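Local coordinates for hypothetical protein (PDB 2P4G) that probably acts as an NADP-dependent pyrimidine reductase in riboflavin biosynthesis, at residues 35-40 with 70-75. Numbering follows the deposited sequence.
Sequences ECRAIA and RGWADA. With EDO (1,2-ethanediol), chain G.
Arg37 lies over one face of the Trp72 indole, its extended chain running from the benzene part toward the pyrrole nitrogen. With CG anti to its own carbonyl carbon (chi1 -56°) and the chain straight from CG to NE, methylenes and guanidinium are laid along the ring: CG is 3.6 Å from Trp72 CH2, and CD makes a CH-pi contact over the six-membered ring. Farther out, Arg37 CZ stands 4.3 Å from the centroid of the five-membered ring, an off-centre cation-pi pair with the guanidinium tilted 40° from the indole plane. Arginine combines an apolar chain with a cationic end, and the indole is broad enough to receive both.

Glu35, two residues back on the same side of the strand, supplies the counter-charge. Arg37 NE forms a salt bridge, hydrogen-bonding to Glu35 OE2 at 2.7 Å from above the carboxylate plane; NH2 makes a weak hydrogen bond to Glu35 OE1. The carboxylate stands nearly perpendicular to the indole. Glu35 OE2 also forms a salt bridge with Arg211, and Arg37 NH1 hydrogen-bonds to His213 and the Val22 carbonyl.

The contact lies within a beta-alpha-beta crossover of this dihydrofolate reductase-like fold: the C-terminal part of helix 60-72, leading into strand 75-79, packs against parallel strand 35-43, with strand 190-195 between the two.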
ATOM      1  N   GLU A  35     -16.594  17.458  -9.752  1.00 76.15           N
ATOM      2  CA  GLU A  35     -15.955  16.452  -8.941  1.00 75.54           C
ATOM      3  C   GLU A  35     -14.571  16.142  -9.516  1.00 72.77           C
ATOM      4  O   GLU A  35     -14.394  16.119 -10.718  1.00 68.91           O
ATOM      5  CB  GLU A  35     -16.802  15.184  -8.882  1.00 74.93           C
ATOM      6  CG  GLU A  35     -16.368  14.273  -7.734  1.00 79.87           C
ATOM      7  CD  GLU A  35     -17.021  12.914  -7.731  1.00 80.25           C
ATOM      8  OE1 GLU A  35     -18.078  12.720  -8.369  1.00 82.37           O
ATOM      9  OE2 GLU A  35     -16.453  12.030  -7.081  1.00 81.90           O
ATOM     10  N   CYS A  36     -13.596  15.949  -8.635  1.00 72.42           N
ATOM     11  CA  CYS A  36     -12.279  15.473  -9.035  1.00 73.69           C
ATOM     12  C   CYS A  36     -11.951  14.147  -8.355  1.00 72.11           C
ATOM     13  O   CYS A  36     -12.100  14.006  -7.142  1.00 72.28           O
ATOM     14  CB  CYS A  36     -11.214  16.499  -8.664  1.00 75.94           C
ATOM     15  SG  CYS A  36      -9.533  15.997  -9.044  1.00 74.41           S
ATOM     16  N   ARG A  37     -11.501  13.193  -9.160  1.00 72.08           N
ATOM     17  CA  ARG A  37     -11.124  11.876  -8.696  1.00 71.54           C
ATOM     18  C   ARG A  37      -9.731  11.540  -9.173  1.00 70.95           C
ATOM     19  O   ARG A  37      -9.356  11.857 -10.297  1.00 69.44           O
ATOM     20  CB  ARG A  37     -12.071  10.813  -9.229  1.00 68.86           C
ATOM     21  CG  ARG A  37     -13.492  11.097  -8.889  1.00 68.47           C
ATOM     22  CD  ARG A  37     -14.295   9.830  -8.942  1.00 68.39           C
ATOM     23  NE  ARG A  37     -15.729  10.061  -8.819  1.00 70.97           N
ATOM     24  CZ  ARG A  37     -16.631   9.110  -9.002  1.00 70.90           C
ATOM     25  NH1 ARG A  37     -16.249   7.878  -9.324  1.00 74.64           N
ATOM     26  NH2 ARG A  37     -17.911   9.395  -8.881  1.00 67.56           N
ATOM     27  N   ALA A  38      -8.977  10.891  -8.299  1.00 70.19           N
ATOM     28  CA  ALA A  38      -7.675  10.367  -8.653  1.00 72.08           C
ATOM     29  C   ALA A  38      -7.846   8.862  -8.858  1.00 72.41           C
ATOM     30  O   ALA A  38      -8.577   8.228  -8.112  1.00 74.23           O
ATOM     31  CB  ALA A  38      -6.679  10.671  -7.555  1.00 68.22           C
ATOM     32  N   ILE A  39      -7.204   8.306  -9.884  1.00 74.55           N
ATOM     33  CA  ILE A  39      -7.231   6.861 -10.126  1.00 72.59           C
ATOM     34  C   ILE A  39      -5.811   6.313 -10.153  1.00 73.60           C
ATOM     35  O   ILE A  39      -4.940   6.847 -10.831  1.00 74.25           O
ATOM     36  CB  ILE A  39      -8.038   6.472 -11.407  1.00 73.03           C
ATOM     37  CG1 ILE A  39      -8.091   4.954 -11.551  1.00 71.06           C
ATOM     38  CG2 ILE A  39      -7.478   7.142 -12.694  1.00 66.64           C
ATOM     39  CD1 ILE A  39      -9.342   4.466 -12.178  1.00 69.33           C
ATOM     40  N   ALA A  40      -5.557   5.261  -9.382  1.00 72.17           N
ATOM     41  CA  ALA A  40      -4.172   4.834  -9.208  1.00 71.88           C
ATOM     42  C   ALA A  40      -4.084   3.324  -8.970  1.00 72.43           C
ATOM     43  O   ALA A  40      -5.079   2.681  -8.621  1.00 72.25           O
ATOM     44  CB  ALA A  40      -3.482   5.660  -8.077  1.00 68.19           C
ATOM     45  N   ARG A  70     -12.742   7.244 -17.369  1.00 68.46           N
ATOM     46  CA  ARG A  70     -12.636   8.133 -18.519  1.00 71.37           C
ATOM     47  C   ARG A  70     -13.979   8.477 -19.151  1.00 69.79           C
ATOM     48  O   ARG A  70     -14.168   9.599 -19.609  1.00 71.84           O
ATOM     49  CB  ARG A  70     -11.691   7.550 -19.581  1.00 72.46           C
ATOM     50  CG  ARG A  70     -10.227   7.685 -19.195  1.00 71.51           C
ATOM     51  CD  ARG A  70      -9.291   7.196 -20.293  1.00 73.56           C
ATOM     52  NE  ARG A  70      -7.937   7.666 -20.008  1.00 77.39           N
ATOM     53  CZ  ARG A  70      -6.991   7.853 -20.921  1.00 76.85           C
ATOM     54  NH1 ARG A  70      -7.211   7.583 -22.199  1.00 79.01           N
ATOM     55  NH2 ARG A  70      -5.814   8.324 -20.545  1.00 75.66           N
ATOM     56  N   GLY A  71     -14.904   7.522 -19.165  1.00 67.94           N
ATOM     57  CA  GLY A  71     -16.246   7.759 -19.646  1.00 68.21           C
ATOM     58  C   GLY A  71     -17.050   8.676 -18.752  1.00 68.23           C
ATOM     59  O   GLY A  71     -18.002   9.302 -19.207  1.00 69.56           O
ATOM     60  N   TRP A  72     -16.682   8.706 -17.478  1.00 68.17           N
ATOM     61  CA  TRP A  72     -17.268   9.592 -16.461  1.00 67.56           C
ATOM     62  C   TRP A  72     -16.705  11.007 -16.562  1.00 68.25           C
ATOM     63  O   TRP A  72     -17.405  11.960 -16.262  1.00 69.80           O
ATOM     64  CB  TRP A  72     -16.967   9.005 -15.061  1.00 66.21           C
ATOM     65  CG  TRP A  72     -17.092   9.937 -13.902  1.00 63.04           C
ATOM     66  CD1 TRP A  72     -18.187  10.099 -13.102  1.00 65.49           C
ATOM     67  CD2 TRP A  72     -16.075  10.801 -13.372  1.00 64.42           C
ATOM     68  NE1 TRP A  72     -17.921  11.024 -12.116  1.00 64.26           N
ATOM     69  CE2 TRP A  72     -16.630  11.468 -12.261  1.00 68.88           C
ATOM     70  CE3 TRP A  72     -14.740  11.074 -13.729  1.00 67.49           C
ATOM     71  CZ2 TRP A  72     -15.905  12.398 -11.508  1.00 66.03           C
ATOM     72  CZ3 TRP A  72     -14.029  12.001 -12.998  1.00 64.17           C
ATOM     73  CH2 TRP A  72     -14.613  12.656 -11.898  1.00 69.67           C
ATOM     74  N   ALA A  73     -15.440  11.115 -16.980  1.00 68.69           N
ATOM     75  CA  ALA A  73     -14.666  12.349 -16.916  1.00 69.49           C
ATOM     76  C   ALA A  73     -14.990  13.323 -18.044  1.00 73.42           C
ATOM     77  O   ALA A  73     -15.264  12.924 -19.175  1.00 71.68           O
ATOM     78  CB  ALA A  73     -13.131  12.024 -16.958  1.00 66.78           C
ATOM     79  N   ASP A  74     -14.903  14.613 -17.717  1.00 73.60           N
ATOM     80  CA  ASP A  74     -14.853  15.681 -18.704  1.00 71.02           C
ATOM     81  C   ASP A  74     -13.425  15.977 -19.127  1.00 70.39           C
ATOM     82  O   ASP A  74     -13.174  16.409 -20.263  1.00 67.84           O
ATOM     83  CB  ASP A  74     -15.480  16.920 -18.096  1.00 71.23           C
ATOM     84  CG  ASP A  74     -16.934  16.708 -17.759  1.00 70.43           C
ATOM     85  OD1 ASP A  74     -17.623  16.152 -18.623  1.00 71.14           O
ATOM     86  OD2 ASP A  74     -17.391  17.088 -16.657  1.00 71.83           O
ATOM     87  N   ALA A  75     -12.489  15.765 -18.200  1.00 69.69           N
ATOM     88  CA  ALA A  75     -11.044  15.935 -18.481  1.00 69.16           C
ATOM     89  C   ALA A  75     -10.221  14.915 -17.724  1.00 68.81           C
ATOM     90  O   ALA A  75     -10.625  14.409 -16.670  1.00 70.00           O
ATOM     91  CB  ALA A  75     -10.577  17.337 -18.106  1.00 66.73           C
TER
HETATM   92  C1  EDO G 275      -5.108   6.401 -25.256  1.00 77.99           C
HETATM   93  O1  EDO G 275      -5.000   5.045 -25.701  1.00 74.73           O
HETATM   94  C2  EDO G 275      -4.432   6.756 -23.901  1.00 72.69           C
HETATM   95  O2  EDO G 275      -4.642   8.168 -23.479  1.00 62.47           O